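Local structure of c-di-GMP synthase (Capnocytophaga granulosa, 6WT9) at residues 299-302 / 307-310. The protein joins two GTP molecules into the cyclic dinucleotide 3',3'-c-di-GMP, a second messenger that switches on effectors in a bacterial CBASS defence against phage. Residues are numbered along the deposited sequence; the frame is centred on the assembly and turned at random.
Sequences LNEL and NKIN
Lys308 reaches back across the end of helix 291-304 and lays its methylene chain between the side chains of Leu302 and Glu301. Its CG rests 3.6 Å from Leu302 CD2, and CE stays close to the same methyl at 3.9 Å. The lysine leaves its backbone with CG anti to N (chi1 167°), then kinks at chi2 (73°) and runs straight from there, slantwise past the leucine. Glu301 approaches from a different flank: its extended chain crosses the lysine at about a right angle, CG to CG at 4.0 Å. The two charges stop short of a salt bridge, with Glu301 OE1 4.4 Å from Lys308 NZ, and any attraction between them is probably modest. The ammonium group is instead hydrogen-bonded to Asn277 OD1, with a weak second bond to Gln298. Ile309 packs tightly against the carbonyl O of Leu302, CB nearest at 3.2 Å and CG1, CG2 and CD1 also close, while Leu302 CD2 lies 4.3 Å from that CB. Beyond this contact Ile309 meets Leu333 of helix 327-347 and Leu302 meets Ile274 of helix 268-276. These are consecutive helices joined by a very short turn at Asn305: helix 306-310 veers sharply off the C-terminal end of helix 291-304 and packs beside its last turns.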
loop_
_atom_site.group_PDB
_atom_site.type_symbol
_atom_site.label_atom_id
_atom_site.label_comp_id
_atom_site.label_asym_id
_atom_site.label_seq_id
_atom_site.Cartn_x
_atom_site.Cartn_y
_atom_site.Cartn_z
ATOM N N LEU A 299 -0.111 18.898 2.752
ATOM C CA LEU A 299 0.509 18.587 4.037
ATOM C C LEU A 299 0.628 19.830 4.909
ATOM O O LEU A 299 0.410 19.767 6.124
ATOM C CB LEU A 299 1.880 17.947 3.821
ATOM C CG LEU A 299 1.940 16.418 3.742
ATOM C CD1 LEU A 299 1.023 15.870 2.659
ATOM C CD2 LEU A 299 3.370 15.960 3.509
ATOM N N ASN A 300 0.966 20.972 4.308
ATOM C CA ASN A 300 1.047 22.208 5.079
ATOM C C ASN A 300 -0.322 22.610 5.611
ATOM O O ASN A 300 -0.443 23.080 6.747
ATOM C CB ASN A 300 1.645 23.321 4.218
ATOM C CG ASN A 300 2.102 24.510 5.038
ATOM O OD1 ASN A 300 2.309 24.403 6.247
ATOM N ND2 ASN A 300 2.268 25.651 4.384
ATOM N N GLU A 301 -1.371 22.418 4.807
ATOM C CA GLU A 301 -2.714 22.772 5.252
ATOM C C GLU A 301 -3.196 21.859 6.372
ATOM O O GLU A 301 -3.926 22.308 7.262
ATOM C CB GLU A 301 -3.686 22.728 4.073
ATOM C CG GLU A 301 -5.070 23.271 4.390
ATOM C CD GLU A 301 -5.972 23.320 3.173
ATOM O OE1 GLU A 301 -5.538 22.876 2.088
ATOM O OE2 GLU A 301 -7.116 23.805 3.301
ATOM N N LEU A 302 -2.804 20.582 6.350
ATOM C CA LEU A 302 -3.174 19.679 7.436
ATOM C C LEU A 302 -2.495 20.077 8.740
ATOM O O LEU A 302 -3.124 20.063 9.805
ATOM C CB LEU A 302 -2.822 18.238 7.066
ATOM C CG LEU A 302 -3.696 17.552 6.014
ATOM C CD1 LEU A 302 -3.021 16.292 5.494
ATOM C CD2 LEU A 302 -5.065 17.221 6.591
ATOM N N ASN A 307 -8.945 22.082 12.056
ATOM C CA ASN A 307 -10.150 21.403 11.595
ATOM C C ASN A 307 -9.907 20.635 10.304
ATOM O O ASN A 307 -10.584 19.632 10.049
ATOM C CB ASN A 307 -11.285 22.406 11.400
ATOM C CG ASN A 307 -12.644 21.738 11.324
ATOM O OD1 ASN A 307 -13.167 21.257 12.330
ATOM N ND2 ASN A 307 -13.226 21.709 10.132
ATOM N N LYS A 308 -8.958 21.091 9.484
ATOM C CA LYS A 308 -8.585 20.343 8.288
ATOM C C LYS A 308 -8.047 18.964 8.657
ATOM O O LYS A 308 -8.444 17.951 8.070
ATOM C CB LYS A 308 -7.553 21.138 7.486
ATOM C CG LYS A 308 -6.850 20.357 6.390
ATOM C CD LYS A 308 -7.760 20.080 5.206
ATOM C CE LYS A 308 -6.989 19.411 4.075
ATOM N NZ LYS A 308 -7.836 19.181 2.873
ATOM N N ILE A 309 -7.152 18.908 9.643
ATOM C CA ILE A 309 -6.586 17.633 10.068
ATOM C C ILE A 309 -7.568 16.828 10.912
ATOM O O ILE A 309 -7.456 15.597 10.978
ATOM C CB ILE A 309 -5.265 17.867 10.825
ATOM C CG1 ILE A 309 -4.469 16.570 10.959
ATOM C CG2 ILE A 309 -5.519 18.466 12.196
ATOM C CD1 ILE A 309 -3.194 16.732 11.751
ATOM N N ASN A 310 -8.540 17.485 11.548
ATOM C CA ASN A 310 -9.546 16.771 12.325
ATOM C C ASN A 310 -10.612 16.125 11.452
ATOM O O ASN A 310 -11.244 15.156 11.884
ATOM C CB ASN A 310 -10.215 17.715 13.328
ATOM C CG ASN A 310 -9.325 18.033 14.512
ATOM O OD1 ASN A 310 -8.421 17.267 14.849
ATOM N ND2 ASN A 310 -9.578 19.168 15.153
#